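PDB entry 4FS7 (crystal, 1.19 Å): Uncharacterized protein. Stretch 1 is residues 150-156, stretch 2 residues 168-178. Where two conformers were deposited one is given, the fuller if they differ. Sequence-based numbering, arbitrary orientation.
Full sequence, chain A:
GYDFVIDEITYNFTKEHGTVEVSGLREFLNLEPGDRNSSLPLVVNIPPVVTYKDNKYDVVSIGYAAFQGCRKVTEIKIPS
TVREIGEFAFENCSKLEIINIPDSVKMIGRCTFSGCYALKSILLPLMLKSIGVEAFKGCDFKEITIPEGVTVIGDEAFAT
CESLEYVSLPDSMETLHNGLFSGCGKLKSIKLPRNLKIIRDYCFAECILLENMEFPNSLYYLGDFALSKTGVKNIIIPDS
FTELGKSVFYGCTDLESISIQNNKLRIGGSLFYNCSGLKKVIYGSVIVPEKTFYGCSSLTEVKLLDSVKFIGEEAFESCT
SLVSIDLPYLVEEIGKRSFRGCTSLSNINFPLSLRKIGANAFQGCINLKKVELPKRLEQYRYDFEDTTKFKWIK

Stretch 1 (150-156) VTVIGDE
Stretch 2 (168-178) SLPDSMETLHN

From P170 to N178 the second stretch runs broadly in the same direction as 150-156, with V150 nearest P170 (CA-CA 6.5 Å), T151 near M173 (6.6 Å) and D155 near N178 (4.9 Å); together they bury 498 Å², and one direct hydrogen bond joins them. V150 (phi/psi -69/120, chi1 t) sets its CB 4.0 Å from CG of P170, whose CA-to-CB bond points toward stretch 1. V150 O accepts from water 1 (2.8 Å), which also hydrogen-bonds S172 OG (2.8 Å). A type I turn, P170 to M173, closed by M173 N to P170 O (3.1 Å), brings selenomethionine M173 round; T175-L176 is strand. T151 (-103/-15, p) and V152 (-140/133, t) point CB away and remain exposed, although V152 CG1 lies 4.2 Å from H177 CE1. I153 (-128/118; m, t) is the buried apolar centre: its CD1 lies 3.8 Å from L169 CD2 and 4.2 Å from P170 CD, while its CG1 is 3.8 Å from CE of M173, whose long, flexible chain (t, t, m) reaches in from a sideways CB. I153 O sits over one face of the H177 ring, 3.4 Å from its CG, and accepts from water 2 (2.8 Å), which accepts from H177 N (2.9 Å). G154 (-74/168) passes H177 without a side chain, its C 4.0 Å from H177 CB. D155 (-47/136, m) places OD1 at the edge of the H177 ring (-71/163, m), 3.3 Å from H177 CB; water 3 donates to D155 OD1 (2.6 Å) and accepts from N178 N (3.0 Å). N178 O (-52/129, t) receives a CA-H...O contact from D155 CA (3.3 Å) and the hydrogen bond from E156 N (2.9 Å, 137°). E156 adopts positive phi (58/27; m, t, chi3 16°); water 5 donates to E156 OE2 and N178 OD1 (both 2.8 Å), linking two polar side chains.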

# COMPACT_ATOMS: atom_id res chain seq x y z
N VAL A 150 16.58 -13.79 -0.50
CA VAL A 150 16.17 -12.74 0.41
C VAL A 150 14.93 -13.19 1.15
O VAL A 150 13.90 -13.49 0.50
CB VAL A 150 15.97 -11.42 -0.32
CG1 VAL A 150 15.25 -10.41 0.60
CG2 VAL A 150 17.29 -10.90 -0.82
N THR A 151 14.98 -13.27 2.48
CA THR A 151 13.89 -13.76 3.30
C THR A 151 13.08 -12.67 3.99
O THR A 151 12.00 -12.95 4.50
CB THR A 151 14.41 -14.75 4.36
OG1 THR A 151 15.34 -14.09 5.22
CG2 THR A 151 15.07 -15.98 3.71
N VAL A 152 13.62 -11.46 4.04
CA VAL A 152 12.95 -10.31 4.67
C VAL A 152 13.17 -9.07 3.84
O VAL A 152 14.32 -8.78 3.48
CB VAL A 152 13.48 -9.93 6.05
CG1 VAL A 152 12.44 -9.00 6.68
CG2 VAL A 152 13.76 -11.13 6.92
N ILE A 153 12.10 -8.31 3.60
CA ILE A 153 12.18 -6.99 3.04
C ILE A 153 11.38 -6.10 3.94
O ILE A 153 10.17 -6.30 4.12
CB ILE A 153 11.69 -6.90 1.58
CG1 ILE A 153 12.43 -7.87 0.67
CG2 ILE A 153 11.84 -5.47 1.06
CD1 ILE A 153 11.83 -7.96 -0.74
N GLY A 154 12.03 -5.11 4.56
CA GLY A 154 11.39 -4.31 5.58
C GLY A 154 10.37 -3.30 5.08
O GLY A 154 10.29 -2.97 3.90
N ASP A 155 9.61 -2.76 6.04
CA ASP A 155 8.62 -1.75 5.78
C ASP A 155 9.16 -0.65 4.89
O ASP A 155 10.28 -0.15 5.11
CB ASP A 155 8.16 -1.07 7.10
CG ASP A 155 7.44 -1.97 8.06
OD1 ASP A 155 7.19 -3.13 7.74
OD2 ASP A 155 7.09 -1.45 9.15
N GLU A 156 8.37 -0.25 3.90
CA GLU A 156 8.68 0.93 3.09
C GLU A 156 10.05 0.83 2.39
O GLU A 156 10.60 1.87 1.98
CB GLU A 156 8.56 2.22 3.90
CG GLU A 156 7.10 2.56 4.26
CD GLU A 156 6.91 3.95 4.81
OE1 GLU A 156 7.78 4.83 4.67
OE2 GLU A 156 5.84 4.19 5.41
N SER A 168 11.02 -7.79 -9.32
CA SER A 168 10.95 -9.23 -9.14
C SER A 168 11.20 -9.57 -7.68
O SER A 168 12.34 -9.51 -7.23
CB SER A 168 11.95 -9.92 -10.06
OG SER A 168 11.89 -11.33 -9.83
N LEU A 169 10.16 -9.92 -6.94
CA LEU A 169 10.22 -10.32 -5.54
C LEU A 169 10.65 -11.77 -5.44
O LEU A 169 10.45 -12.54 -6.37
CB LEU A 169 8.85 -10.14 -4.88
CG LEU A 169 8.40 -8.71 -4.65
CD1 LEU A 169 6.91 -8.65 -4.34
CD2 LEU A 169 9.22 -8.07 -3.51
N PRO A 170 11.24 -12.19 -4.30
CA PRO A 170 11.57 -13.60 -4.14
C PRO A 170 10.29 -14.42 -4.15
O PRO A 170 9.32 -14.12 -3.45
CB PRO A 170 12.24 -13.64 -2.75
CG PRO A 170 12.68 -12.24 -2.49
CD PRO A 170 11.62 -11.39 -3.13
N ASP A 171 10.31 -15.48 -4.95
CA ASP A 171 9.12 -16.29 -5.08
C ASP A 171 8.69 -17.02 -3.83
O ASP A 171 7.52 -17.40 -3.72
CB ASP A 171 9.27 -17.26 -6.23
CG ASP A 171 7.95 -17.80 -6.73
OD1 ASP A 171 6.97 -17.02 -6.99
OD2 ASP A 171 7.90 -19.03 -6.83
N SER A 172 9.58 -17.21 -2.86
CA SER A 172 9.24 -17.85 -1.62
C SER A 172 8.61 -16.94 -0.59
O SER A 172 8.18 -17.40 0.48
CB SER A 172 10.51 -18.45 -0.98
OG SER A 172 11.45 -17.41 -0.64
N MSE A 173 8.58 -15.64 -0.86
CA MSE A 173 8.12 -14.67 0.14
C MSE A 173 6.61 -14.85 0.41
O MSE A 173 5.82 -15.00 -0.52
CB MSE A 173 8.43 -13.25 -0.33
CG MSE A 173 8.11 -12.18 0.71
SE MSE A 173 9.12 -10.59 0.46
CE MSE A 173 10.88 -11.29 0.95
N GLU A 174 6.23 -14.79 1.69
CA GLU A 174 4.83 -15.00 2.05
C GLU A 174 4.12 -13.77 2.60
O GLU A 174 2.91 -13.78 2.66
CB GLU A 174 4.70 -16.18 2.97
CG GLU A 174 5.08 -17.50 2.26
CD GLU A 174 4.79 -18.79 3.01
OE1 GLU A 174 4.32 -18.76 4.15
OE2 GLU A 174 5.10 -19.86 2.41
N THR A 175 4.87 -12.77 3.03
CA THR A 175 4.29 -11.54 3.58
C THR A 175 4.97 -10.32 2.96
O THR A 175 6.21 -10.26 2.90
CB THR A 175 4.50 -11.47 5.10
OG1 THR A 175 3.96 -12.63 5.73
CG2 THR A 175 3.92 -10.20 5.69
N LEU A 176 4.19 -9.38 2.45
CA LEU A 176 4.68 -8.08 2.01
C LEU A 176 4.46 -7.06 3.12
O LEU A 176 3.33 -6.88 3.58
CB LEU A 176 4.07 -7.59 0.68
CG LEU A 176 4.18 -8.51 -0.53
CD1 LEU A 176 3.68 -7.86 -1.80
CD2 LEU A 176 5.60 -9.06 -0.65
N HIS A 177 5.54 -6.45 3.56
CA HIS A 177 5.51 -5.55 4.70
C HIS A 177 4.83 -4.22 4.43
O HIS A 177 4.62 -3.82 3.28
CB HIS A 177 6.94 -5.34 5.24
CG HIS A 177 7.44 -6.49 6.06
ND1 HIS A 177 8.29 -6.31 7.13
CD2 HIS A 177 7.27 -7.83 5.92
CE1 HIS A 177 8.59 -7.50 7.64
NE2 HIS A 177 7.99 -8.44 6.93
N ASN A 178 4.49 -3.56 5.52
CA ASN A 178 3.76 -2.30 5.46
C ASN A 178 4.45 -1.28 4.52
O ASN A 178 5.65 -1.05 4.58
CB ASN A 178 3.61 -1.80 6.91
CG ASN A 178 2.95 -0.44 7.02
OD1 ASN A 178 3.28 0.48 6.30
ND2 ASN A 178 2.01 -0.33 7.93
O HOH W 1 11.52 -14.90 0.68
O HOH W 2 8.08 -7.41 2.58
O HOH W 3 5.15 -4.72 8.18
O HOH W 4 9.84 -4.38 8.51
O HOH W 5 3.26 3.04 5.29